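Local atomic coordinates of virulence protein STM3117 (Salmonella enterica subsp. enterica serovar Typhimurium, PDB entry 3HUH), a protein that promotes replication of the bacterium inside host macrophages and may take part in the biosynthesis and modification of the cell-wall peptidoglycan. Residues P84-I97 / R131-Y143. Numbering follows the deposited sequence.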
ATOM      1  N   PRO A  84      -7.250  -6.871  -9.821  1.00 17.12           N
ATOM      2  CA  PRO A  84      -6.351  -7.878  -9.244  1.00 17.27           C
ATOM      3  C   PRO A  84      -5.015  -7.797  -9.985  1.00 19.47           C
ATOM      4  O   PRO A  84      -4.993  -7.617 -11.205  1.00 20.13           O
ATOM      5  CB  PRO A  84      -7.077  -9.193  -9.529  1.00 18.21           C
ATOM      6  CG  PRO A  84      -8.526  -8.790  -9.474  1.00 18.13           C
ATOM      7  CD  PRO A  84      -8.517  -7.487 -10.260  1.00 17.51           C
ATOM      8  N   GLY A  85      -3.910  -7.907  -9.250  1.00 18.06           N
ATOM      9  CA  GLY A  85      -2.594  -7.852  -9.867  1.00 17.71           C
ATOM     10  C   GLY A  85      -2.053  -6.464 -10.170  1.00 18.21           C
ATOM     11  O   GLY A  85      -1.044  -6.329 -10.864  1.00 18.26           O
ATOM     12  N   SER A  86      -2.702  -5.431  -9.643  1.00 17.29           N
ATOM     13  CA  SER A  86      -2.279  -4.054  -9.878  1.00 17.31           C
ATOM     14  C   SER A  86      -1.395  -3.482  -8.768  1.00 18.28           C
ATOM     15  O   SER A  86      -0.930  -2.342  -8.867  1.00 18.82           O
ATOM     16  CB  SER A  86      -3.507  -3.152 -10.054  1.00 17.75           C
ATOM     17  OG  SER A  86      -4.288  -3.092  -8.871  1.00 17.27           O
ATOM     18  N   ALA A  87      -1.161  -4.264  -7.717  1.00 17.37           N
ATOM     19  CA  ALA A  87      -0.335  -3.800  -6.609  1.00 16.05           C
ATOM     20  C   ALA A  87       1.150  -4.089  -6.804  1.00 16.84           C
ATOM     21  O   ALA A  87       1.531  -5.106  -7.393  1.00 15.96           O
ATOM     22  CB  ALA A  87      -0.815  -4.417  -5.298  1.00 16.98           C
ATOM     23  N   ASP A  88       1.966  -3.179  -6.283  1.00 16.68           N
ATOM     24  CA  ASP A  88       3.426  -3.244  -6.348  1.00 18.23           C
ATOM     25  C   ASP A  88       3.827  -2.747  -4.959  1.00 18.79           C
ATOM     26  O   ASP A  88       3.871  -1.540  -4.716  1.00 18.74           O
ATOM     27  CB  ASP A  88       3.916  -2.285  -7.436  1.00 19.09           C
ATOM     28  CG  ASP A  88       5.394  -2.415  -7.712  1.00 19.61           C
ATOM     29  OD1 ASP A  88       6.143  -2.827  -6.798  1.00 20.24           O
ATOM     30  OD2 ASP A  88       5.805  -2.082  -8.843  1.00 21.55           O
ATOM     31  N   LEU A  89       4.104  -3.688  -4.059  1.00 18.50           N
ATOM     32  CA  LEU A  89       4.398  -3.390  -2.659  1.00 19.14           C
ATOM     33  C   LEU A  89       5.743  -3.885  -2.160  1.00 17.63           C
ATOM     34  O   LEU A  89       6.208  -4.948  -2.557  1.00 17.30           O
ATOM     35  CB  LEU A  89       3.325  -4.033  -1.775  1.00 19.08           C
ATOM     36  CG  LEU A  89       1.869  -3.994  -2.248  1.00 21.13           C
ATOM     37  CD1 LEU A  89       1.014  -4.836  -1.318  1.00 18.15           C
ATOM     38  CD2 LEU A  89       1.373  -2.554  -2.285  1.00 19.65           C
ATOM     39  N   CYS A  90       6.346  -3.124  -1.255  1.00 18.47           N
ATOM     40  CA  CYS A  90       7.622  -3.512  -0.676  1.00 17.73           C
ATOM     41  C   CYS A  90       7.476  -3.688   0.828  1.00 18.90           C
ATOM     42  O   CYS A  90       7.001  -2.790   1.528  1.00 17.78           O
ATOM     43  CB  CYS A  90       8.696  -2.462  -0.955  1.00 18.80           C
ATOM     44  SG  CYS A  90      10.265  -2.830  -0.120  1.00 19.84           S
ATOM     45  N   PHE A  91       7.888  -4.853   1.315  1.00 17.76           N
ATOM     46  CA  PHE A  91       7.818  -5.173   2.736  1.00 18.59           C
ATOM     47  C   PHE A  91       9.227  -5.309   3.292  1.00 19.76           C
ATOM     48  O   PHE A  91      10.091  -5.917   2.654  1.00 19.54           O
ATOM     49  CB  PHE A  91       7.083  -6.499   2.940  1.00 18.94           C
ATOM     50  CG  PHE A  91       5.636  -6.457   2.554  1.00 20.83           C
ATOM     51  CD1 PHE A  91       4.702  -5.834   3.373  1.00 20.11           C
ATOM     52  CD2 PHE A  91       5.208  -7.027   1.361  1.00 22.28           C
ATOM     53  CE1 PHE A  91       3.359  -5.779   3.007  1.00 20.90           C
ATOM     54  CE2 PHE A  91       3.871  -6.977   0.983  1.00 21.75           C
ATOM     55  CZ  PHE A  91       2.943  -6.353   1.805  1.00 20.41           C
ATOM     56  N   ILE A  92       9.466  -4.741   4.468  1.00 17.84           N
ATOM     57  CA  ILE A  92      10.780  -4.854   5.086  1.00 18.55           C
ATOM     58  C   ILE A  92      10.802  -6.072   5.992  1.00 17.98           C
ATOM     59  O   ILE A  92       9.868  -6.308   6.769  1.00 18.88           O
ATOM     60  CB  ILE A  92      11.134  -3.625   5.952  1.00 17.79           C
ATOM     61  CG1 ILE A  92      11.157  -2.364   5.089  1.00 17.90           C
ATOM     62  CG2 ILE A  92      12.484  -3.846   6.637  1.00 20.12           C
ATOM     63  CD1 ILE A  92      12.118  -2.424   3.915  1.00 18.92           C
ATOM     64  N   THR A  93      11.873  -6.847   5.886  1.00 18.56           N
ATOM     65  CA  THR A  93      12.036  -8.031   6.712  1.00 19.95           C
ATOM     66  C   THR A  93      13.243  -7.841   7.623  1.00 20.32           C
ATOM     67  O   THR A  93      14.171  -7.106   7.284  1.00 20.85           O
ATOM     68  CB  THR A  93      12.265  -9.299   5.862  1.00 20.56           C
ATOM     69  OG1 THR A  93      12.374 -10.436   6.728  1.00 20.37           O
ATOM     70  CG2 THR A  93      13.548  -9.179   5.047  1.00 19.12           C
ATOM     71  N   SER A  94      13.211  -8.496   8.783  1.00 21.72           N
ATOM     72  CA  SER A  94      14.312  -8.433   9.737  1.00 24.45           C
ATOM     73  C   SER A  94      15.122  -9.723   9.609  1.00 25.16           C
ATOM     74  O   SER A  94      16.141  -9.916  10.277  1.00 27.31           O
ATOM     75  CB  SER A  94      13.779  -8.275  11.169  1.00 24.93           C
ATOM     76  OG  SER A  94      12.798  -9.248  11.475  1.00 27.87           O
ATOM     77  N   THR A  95      14.653 -10.606   8.734  1.00 23.86           N
ATOM     78  CA  THR A  95      15.317 -11.878   8.476  1.00 22.81           C
ATOM     79  C   THR A  95      16.429 -11.620   7.458  1.00 22.94           C
ATOM     80  O   THR A  95      16.241 -10.850   6.518  1.00 22.73           O
ATOM     81  CB  THR A  95      14.308 -12.893   7.891  1.00 23.13           C
ATOM     82  OG1 THR A  95      13.247 -13.107   8.832  1.00 23.57           O
ATOM     83  CG2 THR A  95      14.982 -14.223   7.577  1.00 22.94           C
ATOM     84  N   PRO A  96      17.614 -12.238   7.642  1.00 22.15           N
ATOM     85  CA  PRO A  96      18.695 -12.010   6.671  1.00 21.35           C
ATOM     86  C   PRO A  96      18.145 -12.272   5.267  1.00 20.40           C
ATOM     87  O   PRO A  96      17.557 -13.325   5.016  1.00 20.90           O
ATOM     88  CB  PRO A  96      19.751 -13.030   7.088  1.00 23.12           C
ATOM     89  CG  PRO A  96      19.553 -13.121   8.578  1.00 23.67           C
ATOM     90  CD  PRO A  96      18.041 -13.173   8.699  1.00 23.29           C
ATOM     91  N   ILE A  97      18.342 -11.325   4.356  1.00 19.62           N
ATOM     92  CA  ILE A  97      17.800 -11.458   3.009  1.00 19.64           C
ATOM     93  C   ILE A  97      18.176 -12.749   2.279  1.00 20.13           C
ATOM     94  O   ILE A  97      17.366 -13.279   1.529  1.00 19.62           O
ATOM     95  CB  ILE A  97      18.153 -10.218   2.136  1.00 18.84           C
ATOM     96  CG1 ILE A  97      17.179 -10.118   0.955  1.00 20.49           C
ATOM     97  CG2 ILE A  97      19.587 -10.293   1.649  1.00 18.93           C
ATOM     98  CD1 ILE A  97      15.721  -9.926   1.378  1.00 20.67           C
ATOM     99  N   ARG A 131       5.762 -12.854  -6.905  1.00 19.60           N
ATOM    100  CA  ARG A 131       4.413 -12.431  -7.236  1.00 20.11           C
ATOM    101  C   ARG A 131       3.410 -13.223  -6.430  1.00 19.28           C
ATOM    102  O   ARG A 131       3.631 -14.400  -6.133  1.00 20.21           O
ATOM    103  CB  ARG A 131       4.120 -12.630  -8.722  1.00 22.51           C
ATOM    104  CG  ARG A 131       4.829 -11.636  -9.615  1.00 23.58           C
ATOM    105  CD  ARG A 131       4.361 -11.724 -11.051  1.00 24.84           C
ATOM    106  NE  ARG A 131       5.202 -10.893 -11.908  1.00 23.63           N
ATOM    107  CZ  ARG A 131       5.180  -9.565 -11.927  1.00 25.44           C
ATOM    108  NH1 ARG A 131       4.345  -8.896 -11.141  1.00 24.75           N
ATOM    109  NH2 ARG A 131       6.017  -8.904 -12.718  1.00 25.52           N
ATOM    110  N   ASP A 132       2.306 -12.582  -6.063  1.00 19.24           N
ATOM    111  CA  ASP A 132       1.286 -13.292  -5.314  1.00 19.12           C
ATOM    112  C   ASP A 132       0.357 -13.982  -6.314  1.00 18.17           C
ATOM    113  O   ASP A 132       0.556 -13.875  -7.524  1.00 19.20           O
ATOM    114  CB  ASP A 132       0.549 -12.346  -4.341  1.00 19.06           C
ATOM    115  CG  ASP A 132      -0.453 -11.421  -5.015  1.00 18.08           C
ATOM    116  OD1 ASP A 132      -0.573 -11.400  -6.257  1.00 18.76           O
ATOM    117  OD2 ASP A 132      -1.140 -10.696  -4.262  1.00 18.37           O
ATOM    118  N   PRO A 133      -0.656 -14.712  -5.830  1.00 19.26           N
ATOM    119  CA  PRO A 133      -1.580 -15.417  -6.729  1.00 19.61           C
ATOM    120  C   PRO A 133      -2.251 -14.616  -7.837  1.00 20.80           C
ATOM    121  O   PRO A 133      -2.599 -15.174  -8.888  1.00 21.23           O
ATOM    122  CB  PRO A 133      -2.590 -16.023  -5.764  1.00 20.51           C
ATOM    123  CG  PRO A 133      -1.749 -16.341  -4.582  1.00 21.56           C
ATOM    124  CD  PRO A 133      -0.933 -15.071  -4.427  1.00 20.45           C
ATOM    125  N   ASP A 134      -2.424 -13.317  -7.617  1.00 19.01           N
ATOM    126  CA  ASP A 134      -3.081 -12.471  -8.607  1.00 19.40           C
ATOM    127  C   ASP A 134      -2.113 -11.717  -9.507  1.00 17.87           C
ATOM    128  O   ASP A 134      -2.532 -11.005 -10.411  1.00 18.56           O
ATOM    129  CB  ASP A 134      -4.025 -11.491  -7.906  1.00 18.22           C
ATOM    130  CG  ASP A 134      -5.222 -12.186  -7.278  1.00 20.12           C
ATOM    131  OD1 ASP A 134      -6.256 -12.340  -7.965  1.00 19.98           O
ATOM    132  OD2 ASP A 134      -5.122 -12.600  -6.102  1.00 20.17           O
ATOM    133  N   GLY A 135      -0.816 -11.877  -9.265  1.00 19.60           N
ATOM    134  CA  GLY A 135       0.162 -11.197 -10.093  1.00 18.65           C
ATOM    135  C   GLY A 135       0.719  -9.918  -9.493  1.00 18.63           C
ATOM    136  O   GLY A 135       1.519  -9.230 -10.129  1.00 19.84           O
ATOM    137  N   ASN A 136       0.289  -9.579  -8.280  1.00 17.57           N
ATOM    138  CA  ASN A 136       0.807  -8.383  -7.629  1.00 16.91           C
ATOM    139  C   ASN A 136       2.306  -8.592  -7.434  1.00 17.69           C
ATOM    140  O   ASN A 136       2.757  -9.713  -7.161  1.00 17.91           O
ATOM    141  CB  ASN A 136       0.150  -8.172  -6.261  1.00 15.99           C
ATOM    142  CG  ASN A 136      -1.344  -7.899  -6.360  1.00 15.68           C
ATOM    143  OD1 ASN A 136      -2.144  -8.504  -5.646  1.00 18.24           O
ATOM    144  ND2 ASN A 136      -1.722  -6.983  -7.235  1.00 14.03           N
ATOM    145  N   LEU A 137       3.080  -7.526  -7.589  1.00 16.51           N
ATOM    146  CA  LEU A 137       4.521  -7.626  -7.401  1.00 17.12           C
ATOM    147  C   LEU A 137       4.825  -7.390  -5.928  1.00 17.12           C
ATOM    148  O   LEU A 137       4.421  -6.369  -5.355  1.00 19.16           O
ATOM    149  CB  LEU A 137       5.253  -6.593  -8.256  1.00 15.78           C
ATOM    150  CG  LEU A 137       6.784  -6.662  -8.193  1.00 17.95           C
ATOM    151  CD1 LEU A 137       7.276  -7.981  -8.791  1.00 20.13           C
ATOM    152  CD2 LEU A 137       7.370  -5.481  -8.940  1.00 18.06           C
ATOM    153  N   ILE A 138       5.520  -8.342  -5.318  1.00 16.80           N
ATOM    154  CA  ILE A 138       5.879  -8.235  -3.912  1.00 17.30           C
ATOM    155  C   ILE A 138       7.394  -8.169  -3.786  1.00 17.70           C
ATOM    156  O   ILE A 138       8.104  -9.095  -4.172  1.00 18.70           O
ATOM    157  CB  ILE A 138       5.354  -9.442  -3.109  1.00 17.90           C
ATOM    158  CG1 ILE A 138       3.838  -9.581  -3.305  1.00 18.51           C
ATOM    159  CG2 ILE A 138       5.707  -9.276  -1.638  1.00 18.47           C
ATOM    160  CD1 ILE A 138       3.031  -8.351  -2.919  1.00 18.77           C
ATOM    161  N   GLU A 139       7.869  -7.050  -3.253  1.00 16.54           N
ATOM    162  CA  GLU A 139       9.287  -6.804  -3.056  1.00 17.23           C
ATOM    163  C   GLU A 139       9.564  -7.009  -1.570  1.00 16.84           C
ATOM    164  O   GLU A 139       9.014  -6.297  -0.734  1.00 17.86           O
ATOM    165  CB  GLU A 139       9.613  -5.359  -3.475  1.00 18.53           C
ATOM    166  CG  GLU A 139      11.090  -4.966  -3.410  1.00 19.57           C
ATOM    167  CD  GLU A 139      11.335  -3.499  -3.763  1.00 22.12           C
ATOM    168  OE1 GLU A 139      10.382  -2.815  -4.199  1.00 23.31           O
ATOM    169  OE2 GLU A 139      12.486  -3.023  -3.610  1.00 20.50           O
ATOM    170  N   ILE A 140      10.384  -8.002  -1.241  1.00 16.52           N
ATOM    171  CA  ILE A 140      10.735  -8.270   0.155  1.00 17.35           C
ATOM    172  C   ILE A 140      12.164  -7.766   0.318  1.00 18.45           C
ATOM    173  O   ILE A 140      13.076  -8.212  -0.389  1.00 17.90           O
ATOM    174  CB  ILE A 140      10.641  -9.770   0.483  1.00 18.05           C
ATOM    175  CG1 ILE A 140       9.214 -10.259   0.218  1.00 19.35           C
ATOM    176  CG2 ILE A 140      10.986 -10.002   1.944  1.00 17.79           C
ATOM    177  CD1 ILE A 140       9.048 -11.759   0.232  1.00 19.86           C
ATOM    178  N   SER A 141      12.365  -6.843   1.255  1.00 16.70           N
ATOM    179  CA  SER A 141      13.678  -6.231   1.414  1.00 17.32           C
ATOM    180  C   SER A 141      14.225  -6.089   2.829  1.00 18.52           C
ATOM    181  O   SER A 141      13.480  -6.009   3.797  1.00 19.92           O
ATOM    182  CB  SER A 141      13.639  -4.842   0.770  1.00 17.87           C
ATOM    183  OG  SER A 141      12.922  -4.873  -0.455  1.00 16.76           O
ATOM    184  N   GLN A 142      15.550  -6.048   2.926  1.00 19.65           N
ATOM    185  CA  GLN A 142      16.226  -5.861   4.202  1.00 21.36           C
ATOM    186  C   GLN A 142      17.127  -4.643   4.051  1.00 22.96           C
ATOM    187  O   GLN A 142      17.825  -4.505   3.039  1.00 22.65           O
ATOM    188  CB  GLN A 142      17.079  -7.082   4.559  1.00 22.73           C
ATOM    189  CG  GLN A 142      17.949  -6.866   5.788  1.00 25.56           C
ATOM    190  CD  GLN A 142      18.819  -8.062   6.104  1.00 26.88           C
ATOM    191  OE1 GLN A 142      19.358  -8.707   5.204  1.00 26.62           O
ATOM    192  NE2 GLN A 142      18.974  -8.358   7.389  1.00 28.73           N
ATOM    193  N   TYR A 143      17.106  -3.752   5.036  1.00 23.31           N
ATOM    194  CA  TYR A 143      17.951  -2.567   4.971  1.00 24.32           C
ATOM    195  C   TYR A 143      19.415  -2.938   5.159  1.00 24.70           C
ATOM    196  O   TYR A 143      19.687  -3.822   6.000  1.00 25.01           O
ATOM    197  CB  TYR A 143      17.539  -1.547   6.038  1.00 24.67           C
ATOM    198  CG  TYR A 143      16.542  -0.530   5.538  1.00 23.61           C
ATOM    199  CD1 TYR A 143      15.172  -0.759   5.631  1.00 21.99           C
ATOM    200  CD2 TYR A 143      16.975   0.639   4.914  1.00 22.66           C
ATOM    201  CE1 TYR A 143      14.253   0.155   5.107  1.00 22.58           C
ATOM    202  CE2 TYR A 143      16.071   1.556   4.389  1.00 23.10           C
ATOM    203  CZ  TYR A 143      14.713   1.305   4.489  1.00 22.25           C
ATOM    204  OH  TYR A 143      13.831   2.210   3.960  1.00 22.81           O
TER
HETATM  205  O   HOH W   1      -4.693 -10.921 -12.175  1.00 37.47           O
HETATM  206  O   HOH W   2      15.626  -4.647   7.440  1.00 22.79           O
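Strands 88-93 and 137-142 run parallel, their axes 4.5 Å apart and 32° from aligned, as the first and last strands of the second βαβββ module of a glyoxalase (VOC) fold. Six backbone hydrogen bonds join them, from Leu137 N to Ala87 O (2.9 Å) through to Thr93 N to Ser141 O (2.8 Å). The outer edge of strand 88-93 pairs antiparallel with the second subunit, which carries the sheet across the dimer interface.

Asp88, Cys90, Ile92, Leu137, Glu139 and Ser141 share one face. Here CD2 of Leu137 lies beside the Asp88 carboxylate, 3.6 Å from OD1. Cys90 SG, turned anti to its own nitrogen (chi1 175°), comes 3.4 Å from Ser141 OG, while Glu139 OE2 and Ser141 OG both hydrogen-bond to Ser127 of strand 123-131. Farther along, Ile92 CD1 meets Tyr143 CE1 at 3.6 Å.

Leu89, Phe91, Ile138 and Ile140 occupy the other face. Ile138 CG2 abuts the edge of the Phe91 ring, in its plane and 3.8 Å from CD2; the rings of Phe47 and Phe61 pack edge-to-face with it.

At the end of strand 137-142 the extended Gln142 side chain runs past that of Ile97, the first residue of helix 97-106, in the opposite direction. Gln142 OE1 accepts from Ile97 N at 2.9 Å, and this donor stands above the plane of the Gln142 carbonyl, 56° out of it.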